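Local coordinates for hypothetical protein TT1561 (Thermus thermophilus, PDB 1UF3) that is of unknown function but binds calcium ions and, as a member of the calcineurin-like metallophosphoesterase superfamily, is probably a phosphoesterase, at residues A[156-159]-A[164-167]; A[190-195]-A[201-206]. All coordinates share one frame; numbering follows the deposited sequence.

Interaction 1: A[156-159]-A[164-167]; sequences HTMP and LNEQ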
loop_
_atom_site.group_PDB
_atom_site.type_symbol
_atom_site.label_atom_id
_atom_site.label_comp_id
_atom_site.label_asym_id
_atom_site.label_seq_id
_atom_site.Cartn_x
_atom_site.Cartn_y
_atom_site.Cartn_z
ATOM N N HIS A 156 1.712 2.977 35.821
ATOM C CA HIS A 156 1.683 1.629 36.324
ATOM C C HIS A 156 0.551 1.603 37.374
ATOM O O HIS A 156 -0.298 0.716 37.370
ATOM C CB HIS A 156 2.992 1.245 36.977
ATOM C CG HIS A 156 2.951 -0.125 37.571
ATOM N ND1 HIS A 156 2.479 -0.365 38.846
ATOM C CD2 HIS A 156 3.190 -1.338 37.021
ATOM C CE1 HIS A 156 2.430 -1.671 39.051
ATOM N NE2 HIS A 156 2.855 -2.283 37.957
ATOM N N THR A 157 0.552 2.613 38.231
ATOM C CA THR A 157 -0.387 2.788 39.324
ATOM C C THR A 157 -1.823 3.091 38.884
ATOM O O THR A 157 -2.064 4.029 38.130
ATOM C CB THR A 157 0.131 3.912 40.223
ATOM O OG1 THR A 157 1.409 3.522 40.739
ATOM C CG2 THR A 157 -0.832 4.210 41.380
HETATM N N MSE A 158 -2.771 2.283 39.350
HETATM C CA MSE A 158 -4.183 2.463 39.009
HETATM C C MSE A 158 -4.826 3.618 39.751
HETATM O O MSE A 158 -4.516 3.872 40.915
HETATM C CB MSE A 158 -4.982 1.218 39.361
HETATM C CG MSE A 158 -4.815 0.060 38.450
HETATM SE SE MSE A 158 -6.369 -1.087 38.634
HETATM C CE MSE A 158 -7.726 0.197 38.170
ATOM N N PRO A 159 -5.744 4.336 39.090
ATOM C CA PRO A 159 -6.408 5.455 39.764
ATOM C C PRO A 159 -7.572 4.918 40.608
ATOM O O PRO A 159 -8.091 3.833 40.358
ATOM C CB PRO A 159 -6.905 6.306 38.605
ATOM C CG PRO A 159 -7.269 5.262 37.592
ATOM C CD PRO A 159 -6.083 4.322 37.656
ATOM N N LEU A 164 -13.326 0.364 38.694
ATOM C CA LEU A 164 -12.068 -0.381 38.482
ATOM C C LEU A 164 -11.271 -0.859 39.697
ATOM O O LEU A 164 -10.751 -1.977 39.703
ATOM C CB LEU A 164 -11.104 0.447 37.616
ATOM C CG LEU A 164 -11.441 0.738 36.155
ATOM C CD1 LEU A 164 -10.361 1.615 35.554
ATOM C CD2 LEU A 164 -11.539 -0.555 35.386
ATOM N N ASN A 165 -11.130 -0.001 40.698
ATOM C CA ASN A 165 -10.364 -0.346 41.891
ATOM C C ASN A 165 -10.586 0.649 43.027
ATOM O O ASN A 165 -9.991 1.738 43.056
ATOM C CB ASN A 165 -8.865 -0.420 41.558
ATOM C CG ASN A 165 -8.018 -0.855 42.749
ATOM O OD1 ASN A 165 -8.488 -0.897 43.889
ATOM N ND2 ASN A 165 -6.756 -1.168 42.489
ATOM N N GLU A 166 -11.438 0.232 43.963
ATOM C CA GLU A 166 -11.827 0.985 45.152
ATOM C C GLU A 166 -10.626 1.328 46.034
ATOM O O GLU A 166 -10.708 2.206 46.895
ATOM C CB GLU A 166 -12.850 0.143 45.946
ATOM C CG GLU A 166 -13.249 0.675 47.318
ATOM C CD GLU A 166 -14.204 1.855 47.243
ATOM O OE1 GLU A 166 -15.314 1.695 46.681
ATOM O OE2 GLU A 166 -13.846 2.943 47.754
ATOM N N GLN A 167 -9.514 0.629 45.820
ATOM C CA GLN A 167 -8.290 0.872 46.594
ATOM C C GLN A 167 -7.215 1.553 45.733
ATOM O O GLN A 167 -6.025 1.547 46.073
ATOM C CB GLN A 167 -7.741 -0.447 47.164
ATOM C CG GLN A 167 -8.720 -1.216 48.075
ATOM C CD GLN A 167 -9.309 -0.355 49.199
ATOM O OE1 GLN A 167 -8.581 0.192 50.034
ATOM N NE2 GLN A 167 -10.633 -0.235 49.217
#
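The end of Met158, a selenomethionine, reaches across to the CB atoms of Leu164 and Asn165 and makes the closest contacts between the two segments. Its methyl CE sits 3.4 Å from Leu164 CB, tighter than usual for two carbons, and 3.6 Å from Asn165 CB. The selenium SE lies beside the asparagine side chain, 3.9 Å from both Asn165 CB and Asn165 ND2, a van der Waals approach to the amide. The Met158 chain bends at its last torsion (chi3 58°), which turns CE toward the other segment, and it meets the Leu164 side chain at about a right angle. Leu164 CD1 adds a looser touch to CE at 4.0 Å. No hydrogen bond spans the two segments; Pro159 O and Asn165 O merely pass at 3.9 Å. Both segments belong to the long loop that leads from strand 151-155 to helix 170-179 in the metallophosphoesterase fold, and the contact draws two parts of that loop together. Asn165 is held by an Asx turn: with CG anti to its backbone N (chi1 -177°), OD1 accepts from Gln167 N at 2.7 Å, the donor tilted 33° from the carbonyl plane. Leu164 and Asn165 together face His161 in a classic beta bulge, and His161 ND1 also bonds Leu164 N. Further out, Pro159 turns its ring from Asn165 onto Val172, Ala173 and Ile176 of helix 170-179, the Met158 backbone is hydrogen-bonded to Ser169, and Thr157 OG1 is tied to Ile117 N.

Interaction 2: A[190-195]-A[201-206]; sequences GQKHEM and VVVPGD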
loop_
_atom_site.group_PDB
_atom_site.type_symbol
_atom_site.label_atom_id
_atom_site.label_comp_id
_atom_site.label_asym_id
_atom_site.label_seq_id
_atom_site.Cartn_x
_atom_site.Cartn_y
_atom_site.Cartn_z
ATOM N N GLY A 190 -6.806 -8.874 34.353
ATOM C CA GLY A 190 -8.205 -8.851 33.958
ATOM C C GLY A 190 -8.481 -7.637 33.088
ATOM O O GLY A 190 -8.562 -6.512 33.601
ATOM N N GLN A 191 -8.628 -7.846 31.782
ATOM C CA GLN A 191 -8.873 -6.717 30.893
ATOM C C GLN A 191 -10.206 -6.081 31.254
ATOM O O GLN A 191 -11.195 -6.779 31.452
ATOM C CB GLN A 191 -8.904 -7.150 29.421
ATOM C CG GLN A 191 -7.700 -7.957 28.952
ATOM C CD GLN A 191 -7.904 -9.452 29.147
ATOM O OE1 GLN A 191 -8.360 -9.895 30.205
ATOM N NE2 GLN A 191 -7.571 -10.230 28.136
ATOM N N LYS A 192 -10.225 -4.756 31.351
ATOM C CA LYS A 192 -11.457 -4.045 31.658
ATOM C C LYS A 192 -11.231 -2.563 31.481
ATOM O O LYS A 192 -10.090 -2.098 31.386
ATOM C CB LYS A 192 -11.919 -4.320 33.088
ATOM C CG LYS A 192 -11.297 -3.435 34.126
ATOM C CD LYS A 192 -10.236 -4.149 34.902
ATOM C CE LYS A 192 -10.813 -5.278 35.726
ATOM N NZ LYS A 192 -9.720 -5.996 36.433
ATOM N N HIS A 193 -12.318 -1.811 31.454
ATOM C CA HIS A 193 -12.185 -0.387 31.253
ATOM C C HIS A 193 -13.394 0.368 31.752
ATOM O O HIS A 193 -14.503 -0.170 31.811
ATOM C CB HIS A 193 -11.959 -0.117 29.760
ATOM C CG HIS A 193 -13.097 -0.551 28.890
ATOM N ND1 HIS A 193 -14.046 0.328 28.412
ATOM C CD2 HIS A 193 -13.440 -1.768 28.409
ATOM C CE1 HIS A 193 -14.922 -0.327 27.671
ATOM N NE2 HIS A 193 -14.578 -1.603 27.654
ATOM N N GLU A 194 -13.173 1.627 32.095
ATOM C CA GLU A 194 -14.245 2.484 32.578
ATOM C C GLU A 194 -13.932 3.917 32.199
ATOM O O GLU A 194 -12.813 4.223 31.808
ATOM C CB GLU A 194 -14.331 2.396 34.104
ATOM C CG GLU A 194 -14.773 1.051 34.629
ATOM C CD GLU A 194 -16.279 0.990 34.783
ATOM O OE1 GLU A 194 -16.983 0.823 33.765
ATOM O OE2 GLU A 194 -16.754 1.140 35.931
HETATM N N MSE A 195 -14.928 4.789 32.307
HETATM C CA MSE A 195 -14.716 6.199 32.040
HETATM C C MSE A 195 -14.503 6.870 33.396
HETATM O O MSE A 195 -15.134 6.495 34.391
HETATM C CB MSE A 195 -15.944 6.832 31.374
HETATM C CG MSE A 195 -16.318 6.247 30.028
HETATM SE SE MSE A 195 -14.947 6.558 28.667
HETATM C CE MSE A 195 -14.668 8.439 28.896
ATOM N N VAL A 201 -10.262 4.982 30.820
ATOM C CA VAL A 201 -9.208 4.287 31.558
ATOM C C VAL A 201 -9.289 2.805 31.260
ATOM O O VAL A 201 -10.318 2.151 31.490
ATOM C CB VAL A 201 -9.328 4.507 33.062
ATOM C CG1 VAL A 201 -8.197 3.769 33.789
ATOM C CG2 VAL A 201 -9.287 5.977 33.363
ATOM N N VAL A 202 -8.186 2.284 30.743
ATOM C CA VAL A 202 -8.090 0.895 30.344
ATOM C C VAL A 202 -7.027 0.093 31.089
ATOM O O VAL A 202 -5.896 0.551 31.288
ATOM C CB VAL A 202 -7.770 0.778 28.818
ATOM C CG1 VAL A 202 -7.571 -0.700 28.430
ATOM C CG2 VAL A 202 -8.904 1.436 27.978
ATOM N N VAL A 203 -7.429 -1.102 31.511
ATOM C CA VAL A 203 -6.548 -2.061 32.165
ATOM C C VAL A 203 -6.469 -3.043 31.010
ATOM O O VAL A 203 -7.401 -3.805 30.750
ATOM C CB VAL A 203 -7.233 -2.686 33.420
ATOM C CG1 VAL A 203 -6.442 -3.865 33.918
ATOM C CG2 VAL A 203 -7.342 -1.630 34.518
ATOM N N PRO A 204 -5.367 -3.000 30.255
ATOM C CA PRO A 204 -5.210 -3.888 29.108
ATOM C C PRO A 204 -5.001 -5.356 29.397
ATOM O O PRO A 204 -5.183 -6.186 28.517
ATOM C CB PRO A 204 -4.037 -3.263 28.363
ATOM C CG PRO A 204 -3.190 -2.756 29.471
ATOM C CD PRO A 204 -4.215 -2.089 30.375
ATOM N N GLY A 205 -4.624 -5.677 30.626
ATOM C CA GLY A 205 -4.381 -7.069 30.955
ATOM C C GLY A 205 -2.962 -7.284 31.458
ATOM O O GLY A 205 -2.106 -6.388 31.375
ATOM N N ASP A 206 -2.709 -8.484 31.973
ATOM C CA ASP A 206 -1.403 -8.833 32.508
ATOM C C ASP A 206 -0.791 -9.898 31.583
ATOM O O ASP A 206 -1.310 -11.026 31.503
ATOM C CB ASP A 206 -1.589 -9.380 33.935
ATOM C CG ASP A 206 -0.289 -9.570 34.650
ATOM O OD1 ASP A 206 0.613 -10.144 34.031
ATOM O OD2 ASP A 206 -0.169 -9.144 35.814
#
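Lys192 and Val203 lie side by side on one face of an antiparallel strand pair, where the lysine's aliphatic part covers the valine: Lys192 CD is 3.7 Å from Val203 CB. Their backbones form a hydrogen-bonded pair, Val203 N to Lys192 O at 2.8 Å with a C=O...N angle of 173°, and Lys192 N to Val203 O in return. Glu194 and Val201 repeat this pattern two residues on, with Val201 N to Glu194 O also 2.8 Å. Between them, at the non-hydrogen-bonded pair, His193 CB meets Val202 CG2 at 3.9 Å on the other face. The packing is close on the 201-206 side, whose valines are buried; Val202 is covered by Leu183, Leu185, Leu215 and Leu222. Close contact continues past the strands, where Gln191 CG is 3.1 Å from Pro204 O and Gln191 NE2 is hydrogen-bonded to Tyr212 O. The 190-195 side is looser and partly exposed: the Glu194 carboxylate leads away from its partner strand, and so does the His193 ring, which meets Trp200 nearly at right angles. Lys192 curls back through bends at chi2 (-104°) and chi3, bringing NZ to Gly190 O at 3.1 Å, while that same carbonyl oxygen touches Val203 CG1 at 3.4 Å. With an alanine here in place of Lys192, one flank of Val203 is likely to be uncovered and Gly190 O to lose its ammonium donor. Four backbone bonds in this register are those of a beta hairpin in which 192-196 is the outer strand and 199-203 joins it to strand 183-186 of the mixed sheet.

Interaction 1 is a side-chain contact within a single loop, without a hydrogen bond across it, whereas interaction 2 is zipped by backbone bonds between two strands. Both are partly buried, but interaction 2 has the more buried members, chiefly along 201-206, while interaction 1 includes one buried residue, Pro159. Their centres are 10 Å apart and they meet directly: Leu164 lies over the hairpin face that carries Lys192, Glu194 and Val201, with its CD2 3.2 Å from Lys192 CG, and Met158 CE reaches Val203 CG2 at 4.1 Å. Met158 and Leu164 thus pack against one face of the hairpin, away from the calcium sites, while Pro159 turns to helix 170-179.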